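Local coordinates for protein-glutamine gamma-glutamyltransferase 2 (Pagrus major, PDB 1G0D) that probably catalyses calcium-dependent cross-linking of proteins, joining peptide-bound glutamine to the side-chain amine of lysine or to other primary amines, at residues R472-F484 against V490-A502. Numbering follows the deposited sequence.
Sequences RLQLSIKHAQPVF and VIVEVKNEGGRDA
Val-490 meets Ile-477 near the turn end of an antiparallel beta hairpin whose strands, 473-479 and 488-496, form two of the three strands of one sheet in a beta-sandwich domain of the transglutaminase. With chi1 at 171°, Val-490 turns CG1 toward the neighbouring strand, 3.3 Å from Ile-477 CG2. Residues 476-482 probably form part of the GTP site, and Val-490 also touches Ile-580 of the facing sheet. Next, Ile-491 and Lys-478 form a hydrogen-bonded pair, with Lys-478 N 2.8 Å from Ile-491 O and in its carbonyl plane, while the lysine CG passes beside Ile-491 CB. On the inner face Val-492 CG1 and Val-494 CG2 both touch Leu-475 CD1, the latter at 3.5 Å, and these residues pack on strand 558-566 of the opposite sheet. Glu-493, between them, points to the other face, where its extended chain carries the carboxylate to two lysines. Lys-478 NZ makes a 2.6 Å salt bridge to Glu-493 OE2 from above the carboxylate plane, whereas Lys-495 NZ completes the network with a salt bridge to the same oxygen on its anti side at 3.0 Å. A glutamine in place of Glu-493 would probably leave Lys-478 NZ and Lys-495 NZ, 4.8 Å apart, without the negative charge that offsets their repulsion. Lys-495, its chain bent back toward Glu-493, also gives a weak hydrogen bond to Ser-476 OG. Asn-496 returns to the inner face, its CB against Leu-473 CD1, and its amide nitrogen reaches Val-532 O as well as Arg-500 O. Beyond the strand, Glu-497 N donates to Arg-472 O at 2.9 Å, from 45° out of the carbonyl plane.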
loop_
_atom_site.group_PDB
_atom_site.type_symbol
_atom_site.label_atom_id
_atom_site.label_comp_id
_atom_site.label_asym_id
_atom_site.label_seq_id
_atom_site.Cartn_x
_atom_site.Cartn_y
_atom_site.Cartn_z
ATOM N N ARG A 472 -38.411 0.697 19.194
ATOM C CA ARG A 472 -37.479 0.192 20.238
ATOM C C ARG A 472 -36.377 1.205 20.478
ATOM O O ARG A 472 -36.293 2.220 19.789
ATOM C CB ARG A 472 -36.856 -1.128 19.794
ATOM C CG ARG A 472 -36.154 -1.072 18.442
ATOM C CD ARG A 472 -36.999 -1.727 17.343
ATOM N NE ARG A 472 -37.998 -0.816 16.770
ATOM C CZ ARG A 472 -37.720 0.200 15.946
ATOM N NH1 ARG A 472 -36.465 0.453 15.581
ATOM N NH2 ARG A 472 -38.698 0.979 15.498
ATOM N N LEU A 473 -35.533 0.932 21.463
ATOM C CA LEU A 473 -34.450 1.842 21.761
ATOM C C LEU A 473 -33.386 1.817 20.658
ATOM O O LEU A 473 -33.041 0.755 20.144
ATOM C CB LEU A 473 -33.838 1.476 23.108
ATOM C CG LEU A 473 -34.267 2.248 24.375
ATOM C CD1 LEU A 473 -35.501 3.090 24.132
ATOM C CD2 LEU A 473 -34.533 1.245 25.500
ATOM N N GLN A 474 -32.874 2.991 20.299
ATOM C CA GLN A 474 -31.848 3.097 19.270
ATOM C C GLN A 474 -30.782 4.068 19.724
ATOM O O GLN A 474 -31.039 5.250 19.912
ATOM C CB GLN A 474 -32.457 3.570 17.953
ATOM C CG GLN A 474 -33.617 2.704 17.455
ATOM C CD GLN A 474 -33.196 1.275 17.090
ATOM O OE1 GLN A 474 -34.042 0.383 16.926
ATOM N NE2 GLN A 474 -31.886 1.052 16.965
ATOM N N LEU A 475 -29.571 3.557 19.888
ATOM C CA LEU A 475 -28.444 4.352 20.368
ATOM C C LEU A 475 -27.577 4.803 19.205
ATOM O O LEU A 475 -27.375 4.055 18.266
ATOM C CB LEU A 475 -27.620 3.499 21.352
ATOM C CG LEU A 475 -26.790 4.102 22.494
ATOM C CD1 LEU A 475 -27.495 5.248 23.189
ATOM C CD2 LEU A 475 -26.482 3.000 23.480
ATOM N N SER A 476 -27.066 6.028 19.270
ATOM C CA SER A 476 -26.219 6.558 18.210
ATOM C C SER A 476 -25.358 7.696 18.736
ATOM O O SER A 476 -25.803 8.416 19.614
ATOM C CB SER A 476 -27.089 7.061 17.053
ATOM O OG SER A 476 -27.707 8.306 17.354
ATOM N N ILE A 477 -24.138 7.845 18.215
ATOM C CA ILE A 477 -23.209 8.907 18.629
ATOM C C ILE A 477 -23.009 9.835 17.456
ATOM O O ILE A 477 -22.926 9.369 16.325
ATOM C CB ILE A 477 -21.830 8.327 19.054
ATOM C CG1 ILE A 477 -22.015 7.425 20.268
ATOM C CG2 ILE A 477 -20.870 9.424 19.426
ATOM C CD1 ILE A 477 -20.993 6.355 20.364
ATOM N N LYS A 478 -22.922 11.138 17.706
ATOM C CA LYS A 478 -22.767 12.082 16.607
ATOM C C LYS A 478 -21.823 13.209 16.913
ATOM O O LYS A 478 -21.706 13.621 18.047
ATOM C CB LYS A 478 -24.118 12.673 16.228
ATOM C CG LYS A 478 -25.269 12.291 17.152
ATOM C CD LYS A 478 -26.596 12.263 16.401
ATOM C CE LYS A 478 -27.774 12.404 17.370
ATOM N NZ LYS A 478 -29.095 12.416 16.660
ATOM N N HIS A 479 -21.146 13.723 15.901
ATOM C CA HIS A 479 -20.219 14.807 16.133
ATOM C C HIS A 479 -20.054 15.705 14.916
ATOM O O HIS A 479 -20.294 15.270 13.788
ATOM C CB HIS A 479 -18.863 14.243 16.563
ATOM C CG HIS A 479 -18.100 13.551 15.467
ATOM N ND1 HIS A 479 -17.649 12.253 15.586
ATOM C CD2 HIS A 479 -17.646 13.992 14.269
ATOM C CE1 HIS A 479 -16.954 11.927 14.513
ATOM N NE2 HIS A 479 -16.938 12.965 13.699
ATOM N N ALA A 480 -19.614 16.945 15.149
ATOM C CA ALA A 480 -19.406 17.938 14.078
ATOM C C ALA A 480 -18.005 17.952 13.467
ATOM O O ALA A 480 -17.564 19.004 12.995
ATOM C CB ALA A 480 -19.718 19.343 14.599
ATOM N N GLN A 481 -17.320 16.808 13.472
ATOM C CA GLN A 481 -15.955 16.688 12.947
ATOM C C GLN A 481 -15.058 17.762 13.531
ATOM O O GLN A 481 -14.691 18.705 12.838
ATOM C CB GLN A 481 -15.947 16.813 11.435
ATOM C CG GLN A 481 -16.701 15.723 10.750
ATOM C CD GLN A 481 -17.085 16.113 9.351
ATOM O OE1 GLN A 481 -18.185 16.635 9.117
ATOM N NE2 GLN A 481 -16.178 15.870 8.400
ATOM N N PRO A 482 -14.658 17.609 14.806
ATOM C CA PRO A 482 -13.798 18.579 15.500
ATOM C C PRO A 482 -12.411 18.727 14.953
ATOM O O PRO A 482 -11.868 17.784 14.370
ATOM C CB PRO A 482 -13.733 18.034 16.912
ATOM C CG PRO A 482 -13.890 16.558 16.713
ATOM C CD PRO A 482 -14.966 16.459 15.675
ATOM N N VAL A 483 -11.832 19.909 15.160
ATOM C CA VAL A 483 -10.467 20.161 14.746
ATOM C C VAL A 483 -9.537 20.018 15.945
ATOM O O VAL A 483 -9.831 20.540 16.998
ATOM C CB VAL A 483 -10.310 21.578 14.230
ATOM C CG1 VAL A 483 -8.836 21.831 13.828
ATOM C CG2 VAL A 483 -11.254 21.791 13.077
ATOM N N PHE A 484 -8.427 19.312 15.799
ATOM C CA PHE A 484 -7.493 19.170 16.907
ATOM C C PHE A 484 -7.173 20.557 17.442
ATOM O O PHE A 484 -6.921 21.484 16.659
ATOM C CB PHE A 484 -6.194 18.517 16.448
ATOM C CG PHE A 484 -5.216 18.305 17.555
ATOM C CD1 PHE A 484 -5.562 17.528 18.652
ATOM C CD2 PHE A 484 -3.954 18.896 17.519
ATOM C CE1 PHE A 484 -4.657 17.337 19.704
ATOM C CE2 PHE A 484 -3.042 18.712 18.569
ATOM C CZ PHE A 484 -3.399 17.931 19.664
ATOM N N VAL A 490 -20.073 15.977 21.805
ATOM C CA VAL A 490 -20.419 14.772 21.058
ATOM C C VAL A 490 -21.787 14.384 21.600
ATOM O O VAL A 490 -21.932 14.188 22.797
ATOM C CB VAL A 490 -19.460 13.580 21.379
ATOM C CG1 VAL A 490 -19.991 12.327 20.747
ATOM C CG2 VAL A 490 -18.054 13.868 20.881
ATOM N N ILE A 491 -22.797 14.275 20.751
ATOM C CA ILE A 491 -24.091 13.864 21.269
ATOM C C ILE A 491 -24.288 12.363 21.188
ATOM O O ILE A 491 -23.857 11.713 20.230
ATOM C CB ILE A 491 -25.241 14.523 20.527
ATOM C CG1 ILE A 491 -25.101 16.017 20.640
ATOM C CG2 ILE A 491 -26.557 14.114 21.120
ATOM C CD1 ILE A 491 -24.438 16.543 19.450
ATOM N N VAL A 492 -24.912 11.819 22.229
ATOM C CA VAL A 492 -25.241 10.408 22.313
ATOM C C VAL A 492 -26.763 10.457 22.362
ATOM O O VAL A 492 -27.334 10.917 23.340
ATOM C CB VAL A 492 -24.685 9.766 23.629
ATOM C CG1 VAL A 492 -25.140 8.321 23.752
ATOM C CG2 VAL A 492 -23.172 9.807 23.616
ATOM N N GLU A 493 -27.427 10.008 21.296
ATOM C CA GLU A 493 -28.862 10.058 21.267
ATOM C C GLU A 493 -29.504 8.700 21.335
ATOM O O GLU A 493 -29.147 7.793 20.603
ATOM C CB GLU A 493 -29.313 10.785 20.013
ATOM C CG GLU A 493 -30.776 10.585 19.688
ATOM C CD GLU A 493 -31.231 11.382 18.478
ATOM O OE1 GLU A 493 -31.782 12.492 18.674
ATOM O OE2 GLU A 493 -31.042 10.891 17.336
ATOM N N VAL A 494 -30.462 8.570 22.244
ATOM C CA VAL A 494 -31.221 7.342 22.445
ATOM C C VAL A 494 -32.592 7.588 21.822
ATOM O O VAL A 494 -33.293 8.491 22.241
ATOM C CB VAL A 494 -31.428 7.069 23.957
ATOM C CG1 VAL A 494 -32.169 5.770 24.121
ATOM C CG2 VAL A 494 -30.086 7.074 24.707
ATOM N N LYS A 495 -32.977 6.817 20.817
ATOM C CA LYS A 495 -34.275 7.037 20.191
ATOM C C LYS A 495 -35.202 5.938 20.581
ATOM O O LYS A 495 -34.975 4.788 20.252
ATOM C CB LYS A 495 -34.193 7.034 18.643
ATOM C CG LYS A 495 -33.945 8.405 17.947
ATOM C CD LYS A 495 -32.983 8.320 16.726
ATOM C CE LYS A 495 -31.771 7.349 16.969
ATOM N NZ LYS A 495 -30.524 7.924 17.587
ATOM N N ASN A 496 -36.260 6.277 21.277
ATOM C CA ASN A 496 -37.218 5.261 21.633
ATOM C C ASN A 496 -38.284 5.259 20.546
ATOM O O ASN A 496 -39.139 6.122 20.531
ATOM C CB ASN A 496 -37.849 5.569 23.003
ATOM C CG ASN A 496 -38.910 4.561 23.389
ATOM O OD1 ASN A 496 -39.225 3.645 22.626
ATOM N ND2 ASN A 496 -39.476 4.723 24.577
ATOM N N GLU A 497 -38.231 4.342 19.602
ATOM C CA GLU A 497 -39.309 4.341 18.629
ATOM C C GLU A 497 -40.275 3.224 18.994
ATOM O O GLU A 497 -40.617 2.370 18.174
ATOM C CB GLU A 497 -38.808 4.154 17.198
ATOM C CG GLU A 497 -37.400 4.602 16.945
ATOM C CD GLU A 497 -36.535 3.419 16.577
ATOM O OE1 GLU A 497 -35.929 3.421 15.478
ATOM O OE2 GLU A 497 -36.476 2.472 17.397
ATOM N N GLY A 498 -40.696 3.250 20.250
ATOM C CA GLY A 498 -41.623 2.267 20.760
ATOM C C GLY A 498 -42.848 3.001 21.263
ATOM O O GLY A 498 -42.855 4.231 21.343
ATOM N N GLY A 499 -43.878 2.247 21.627
ATOM C CA GLY A 499 -45.112 2.855 22.087
ATOM C C GLY A 499 -45.200 3.239 23.544
ATOM O O GLY A 499 -45.896 4.204 23.869
ATOM N N ARG A 500 -44.512 2.496 24.407
ATOM C CA ARG A 500 -44.524 2.749 25.846
ATOM C C ARG A 500 -43.213 3.405 26.279
ATOM O O ARG A 500 -42.185 3.217 25.629
ATOM C CB ARG A 500 -44.734 1.432 26.597
ATOM C CG ARG A 500 -45.576 0.425 25.814
ATOM C CD ARG A 500 -45.945 -0.819 26.619
ATOM N NE ARG A 500 -47.163 -0.669 27.426
ATOM C CZ ARG A 500 -48.369 -1.111 27.072
ATOM N NH1 ARG A 500 -48.541 -1.735 25.915
ATOM N NH2 ARG A 500 -49.402 -0.950 27.891
ATOM N N ASP A 501 -43.268 4.185 27.366
ATOM C CA ASP A 501 -42.103 4.892 27.918
ATOM C C ASP A 501 -41.022 3.932 28.358
ATOM O O ASP A 501 -41.323 2.862 28.870
ATOM C CB ASP A 501 -42.528 5.714 29.113
ATOM C CG ASP A 501 -42.898 7.106 28.735
ATOM O OD1 ASP A 501 -43.455 7.278 27.627
ATOM O OD2 ASP A 501 -42.622 8.026 29.536
ATOM N N ALA A 502 -39.761 4.320 28.197
ATOM C CA ALA A 502 -38.674 3.422 28.536
ATOM C C ALA A 502 -37.627 4.064 29.374
ATOM O O ALA A 502 -37.055 5.080 29.009
ATOM C CB ALA A 502 -38.053 2.905 27.299
#